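Local coordinates for protein ferritin heavy chain (Trichoplusia ni, PDB 1Z6O) that stores iron in a soluble, non-toxic form within a cage of heavy and light chains, oxidising ferrous iron at its ferroxidase centre, at residues M[28-39]-M[112-123]. Numbering follows the deposited sequence.
Sequences QIQMEVGASLQY and ALSMESDVTKSI. With FE (Fe (III) ion), chain B.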
loop_
_atom_site.group_PDB
_atom_site.type_symbol
_atom_site.label_atom_id
_atom_site.label_comp_id
_atom_site.label_asym_id
_atom_site.label_seq_id
_atom_site.Cartn_x
_atom_site.Cartn_y
_atom_site.Cartn_z
ATOM N N GLN M 28 44.939 35.748 -2.876
ATOM C CA GLN M 28 43.764 35.270 -3.615
ATOM C C GLN M 28 42.523 35.281 -2.712
ATOM O O GLN M 28 41.419 35.591 -3.161
ATOM C CB GLN M 28 43.999 33.845 -4.141
ATOM C CG GLN M 28 42.908 33.363 -5.114
ATOM C CD GLN M 28 42.846 34.243 -6.353
ATOM O OE1 GLN M 28 43.876 34.638 -6.882
ATOM N NE2 GLN M 28 41.636 34.548 -6.824
ATOM N N ILE M 29 42.704 34.934 -1.440
ATOM C CA ILE M 29 41.584 34.935 -0.499
ATOM C C ILE M 29 40.984 36.341 -0.407
ATOM O O ILE M 29 39.758 36.508 -0.451
ATOM C CB ILE M 29 42.051 34.415 0.888
ATOM C CG1 ILE M 29 42.260 32.894 0.796
ATOM C CG2 ILE M 29 41.021 34.757 1.986
ATOM C CD1 ILE M 29 43.107 32.291 1.947
ATOM N N GLN M 30 41.836 37.360 -0.309
ATOM C CA GLN M 30 41.333 38.734 -0.243
ATOM C C GLN M 30 40.639 39.096 -1.559
ATOM O O GLN M 30 39.624 39.795 -1.566
ATOM C CB GLN M 30 42.478 39.734 0.029
ATOM C CG GLN M 30 42.044 41.219 -0.058
ATOM C CD GLN M 30 40.959 41.580 0.959
ATOM O OE1 GLN M 30 41.105 41.315 2.144
ATOM N NE2 GLN M 30 39.873 42.192 0.495
ATOM N N MET M 31 41.178 38.622 -2.676
ATOM C CA MET M 31 40.559 38.915 -3.964
ATOM C C MET M 31 39.147 38.312 -4.072
ATOM O O MET M 31 38.239 38.951 -4.603
ATOM C CB MET M 31 41.424 38.386 -5.111
ATOM C CG MET M 31 40.870 38.760 -6.484
ATOM S SD MET M 31 41.939 38.186 -7.817
ATOM C CE MET M 31 41.507 39.415 -9.141
ATOM N N GLU M 32 38.961 37.089 -3.578
ATOM C CA GLU M 32 37.636 36.450 -3.625
ATOM C C GLU M 32 36.660 37.256 -2.764
ATOM O O GLU M 32 35.511 37.469 -3.150
ATOM C CB GLU M 32 37.692 35.008 -3.093
ATOM C CG GLU M 32 38.656 34.082 -3.843
ATOM C CD GLU M 32 38.212 33.725 -5.262
ATOM O OE1 GLU M 32 39.080 33.267 -6.047
ATOM O OE2 GLU M 32 37.013 33.871 -5.598
ATOM N N VAL M 33 37.111 37.689 -1.589
ATOM C CA VAL M 33 36.247 38.482 -0.711
ATOM C C VAL M 33 35.885 39.798 -1.400
ATOM O O VAL M 33 34.727 40.226 -1.366
ATOM C CB VAL M 33 36.933 38.735 0.664
ATOM C CG1 VAL M 33 36.155 39.790 1.476
ATOM C CG2 VAL M 33 36.977 37.417 1.449
ATOM N N GLY M 34 36.868 40.434 -2.037
ATOM C CA GLY M 34 36.598 41.675 -2.753
ATOM C C GLY M 34 35.552 41.448 -3.843
ATOM O O GLY M 34 34.674 42.285 -4.063
ATOM N N ALA M 35 35.641 40.319 -4.540
ATOM C CA ALA M 35 34.663 40.015 -5.577
ATOM C C ALA M 35 33.281 39.818 -4.941
ATOM O O ALA M 35 32.287 40.283 -5.501
ATOM C CB ALA M 35 35.076 38.756 -6.362
ATOM N N SER M 36 33.202 39.159 -3.777
ATOM C CA SER M 36 31.892 38.964 -3.149
ATOM C C SER M 36 31.257 40.311 -2.826
ATOM O O SER M 36 30.054 40.481 -3.010
ATOM C CB SER M 36 31.953 38.103 -1.857
ATOM O OG SER M 36 32.460 38.817 -0.726
ATOM N N LEU M 37 32.059 41.269 -2.369
ATOM C CA LEU M 37 31.527 42.593 -2.029
ATOM C C LEU M 37 31.073 43.359 -3.267
ATOM O O LEU M 37 30.075 44.079 -3.223
ATOM C CB LEU M 37 32.579 43.419 -1.276
ATOM C CG LEU M 37 33.165 42.726 -0.035
ATOM C CD1 LEU M 37 34.195 43.624 0.636
ATOM C CD2 LEU M 37 32.057 42.399 0.930
ATOM N N GLN M 38 31.798 43.212 -4.370
ATOM C CA GLN M 38 31.408 43.917 -5.589
ATOM C C GLN M 38 30.094 43.326 -6.132
ATOM O O GLN M 38 29.251 44.059 -6.650
ATOM C CB GLN M 38 32.528 43.842 -6.645
ATOM C CG GLN M 38 32.189 44.590 -7.941
ATOM C CD GLN M 38 31.964 46.081 -7.710
ATOM O OE1 GLN M 38 32.905 46.866 -7.705
ATOM N NE2 GLN M 38 30.708 46.468 -7.494
ATOM N N TYR M 39 29.918 42.007 -6.020
ATOM C CA TYR M 39 28.667 41.382 -6.467
ATOM C C TYR M 39 27.508 41.808 -5.563
ATOM O O TYR M 39 26.381 41.957 -6.037
ATOM C CB TYR M 39 28.787 39.850 -6.479
ATOM C CG TYR M 39 29.464 39.315 -7.722
ATOM C CD1 TYR M 39 30.508 38.391 -7.638
ATOM C CD2 TYR M 39 29.012 39.688 -8.992
ATOM C CE1 TYR M 39 31.089 37.839 -8.799
ATOM C CE2 TYR M 39 29.575 39.146 -10.150
ATOM C CZ TYR M 39 30.607 38.225 -10.050
ATOM O OH TYR M 39 31.124 37.678 -11.204
ATOM N N ALA M 112 30.991 41.989 -14.733
ATOM C CA ALA M 112 31.176 40.687 -14.074
ATOM C C ALA M 112 32.151 39.814 -14.881
ATOM O O ALA M 112 33.018 39.143 -14.315
ATOM C CB ALA M 112 29.834 39.957 -13.933
ATOM N N LEU M 113 32.000 39.811 -16.201
ATOM C CA LEU M 113 32.889 39.013 -17.053
ATOM C C LEU M 113 34.345 39.464 -16.864
ATOM O O LEU M 113 35.255 38.645 -16.763
ATOM C CB LEU M 113 32.480 39.157 -18.528
ATOM C CG LEU M 113 33.346 38.461 -19.593
ATOM C CD1 LEU M 113 33.467 36.957 -19.290
ATOM C CD2 LEU M 113 32.703 38.683 -20.980
ATOM N N SER M 114 34.557 40.773 -16.811
ATOM C CA SER M 114 35.896 41.324 -16.615
ATOM C C SER M 114 36.448 40.971 -15.221
ATOM O O SER M 114 37.635 40.682 -15.069
ATOM C CB SER M 114 35.846 42.850 -16.810
ATOM O OG SER M 114 37.073 43.436 -16.440
ATOM N N MET M 115 35.592 41.001 -14.201
ATOM C CA MET M 115 36.014 40.629 -12.845
ATOM C C MET M 115 36.428 39.150 -12.841
ATOM O O MET M 115 37.441 38.780 -12.250
ATOM C CB MET M 115 34.859 40.784 -11.835
ATOM C CG MET M 115 34.359 42.202 -11.591
ATOM S SD MET M 115 32.780 42.172 -10.633
ATOM C CE MET M 115 33.298 41.094 -9.227
ATOM N N GLU M 116 35.629 38.297 -13.479
ATOM C CA GLU M 116 35.942 36.865 -13.513
ATOM C C GLU M 116 37.241 36.621 -14.278
ATOM O O GLU M 116 38.064 35.802 -13.880
ATOM C CB GLU M 116 34.797 36.067 -14.157
ATOM C CG GLU M 116 33.516 36.035 -13.310
ATOM C CD GLU M 116 33.756 35.544 -11.875
ATOM O OE1 GLU M 116 34.626 34.670 -11.670
ATOM O OE2 GLU M 116 33.065 36.025 -10.945
ATOM N N SER M 117 37.412 37.343 -15.377
ATOM C CA SER M 117 38.615 37.241 -16.198
ATOM C C SER M 117 39.851 37.609 -15.337
ATOM O O SER M 117 40.908 36.965 -15.426
ATOM C CB SER M 117 38.461 38.192 -17.417
ATOM O OG SER M 117 39.611 38.153 -18.228
ATOM N N ASP M 118 39.725 38.641 -14.505
ATOM C CA ASP M 118 40.826 39.041 -13.611
ATOM C C ASP M 118 41.107 37.953 -12.572
ATOM O O ASP M 118 42.266 37.681 -12.232
ATOM C CB ASP M 118 40.488 40.325 -12.847
ATOM C CG ASP M 118 40.526 41.557 -13.725
ATOM O OD1 ASP M 118 41.145 41.501 -14.810
ATOM O OD2 ASP M 118 39.947 42.585 -13.318
ATOM N N VAL M 119 40.050 37.344 -12.045
ATOM C CA VAL M 119 40.228 36.279 -11.057
ATOM C C VAL M 119 40.914 35.071 -11.697
ATOM O O VAL M 119 41.784 34.451 -11.089
ATOM C CB VAL M 119 38.864 35.851 -10.438
ATOM C CG1 VAL M 119 39.023 34.547 -9.640
ATOM C CG2 VAL M 119 38.350 36.963 -9.521
ATOM N N THR M 120 40.540 34.745 -12.931
ATOM C CA THR M 120 41.151 33.607 -13.621
ATOM C C THR M 120 42.652 33.839 -13.789
ATOM O O THR M 120 43.474 32.952 -13.547
ATOM C CB THR M 120 40.506 33.407 -15.001
ATOM O OG1 THR M 120 39.107 33.166 -14.819
ATOM C CG2 THR M 120 41.139 32.211 -15.745
ATOM N N LYS M 121 43.008 35.042 -14.205
ATOM C CA LYS M 121 44.411 35.389 -14.393
ATOM C C LYS M 121 45.152 35.322 -13.047
ATOM O O LYS M 121 46.284 34.838 -12.962
ATOM C CB LYS M 121 44.492 36.797 -14.982
ATOM C CG LYS M 121 45.880 37.284 -15.298
ATOM C CD LYS M 121 45.786 38.647 -15.986
ATOM C CE LYS M 121 47.153 39.300 -16.108
ATOM N NZ LYS M 121 47.057 40.698 -16.632
ATOM N N SER M 122 44.509 35.799 -11.989
ATOM C CA SER M 122 45.134 35.767 -10.672
ATOM C C SER M 122 45.350 34.320 -10.187
ATOM O O SER M 122 46.401 33.996 -9.626
ATOM C CB SER M 122 44.273 36.559 -9.671
ATOM O OG SER M 122 44.828 36.466 -8.371
ATOM N N ILE M 123 44.368 33.444 -10.400
ATOM C CA ILE M 123 44.524 32.043 -9.991
ATOM C C ILE M 123 45.675 31.400 -10.783
ATOM O O ILE M 123 46.456 30.629 -10.234
ATOM C CB ILE M 123 43.204 31.244 -10.222
ATOM C CG1 ILE M 123 42.151 31.715 -9.201
ATOM C CG2 ILE M 123 43.450 29.725 -10.057
ATOM C CD1 ILE M 123 40.731 31.320 -9.560
HETATM FE FE FE B . 35.873 33.135 -7.018
HETATM O O HOH W 1 35.442 33.587 -8.971
HETATM O O HOH W 2 37.498 32.032 -7.605
#
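Y39 of helix 19-47 meets E116 of helix 105-132, antiparallel neighbours in the ferritin four-helix bundle whose local axes pass 10.9 Å apart beside the ferroxidase centre, where one ferric ion is bound. Two hydrogen bonds cross the gap. Y39 OH donates to the anti lone pair of E116 OE2 at 2.6 Å, with ring and carboxylate planes only 9° apart, while E116 OE1 accepts from Q153 of helix 139-168. This holds the carboxylate, inferred to bind the second iron, from both oxygens. Three turns before Y39 on its helix, Q28 OE1 accepts a bond from S122 OG at 2.5 Å, on a lone pair. The Q28 amide also works in the opposite sense, its NE2 donating to E32 OE1 from above the carboxylate plane (3.0 Å), so that Q28 is a second-shell residue that steadies an iron ligand. E32 OE2 binds the ferric ion at 2.0 Å, together with E67, H70 and two waters. With Q28 shortened to alanine, S122 OG would probably lose its acceptor, and E32 OE1 the donor that helps fix the carboxylate's rotation. The remaining contacts are mostly van der Waals packing by two methionines. M31, extended with CG opposite its backbone N (chi1 -176°), lays SD against S122 CB and reaches D118 and V119 with CE. M115 CE packs against A35 CB and Q38 CB, and its SD against Q38 CG. The bend at chi3 (52°) sets M115 CE over one face of the Y39 ring as a CH-pi contact, 4.0 Å from the centroid, with SD above the same ring at 4.7 Å, a longer Met-aromatic contact, while A112 CB lies by the ring edge, 3.9 Å from Y39 CE2.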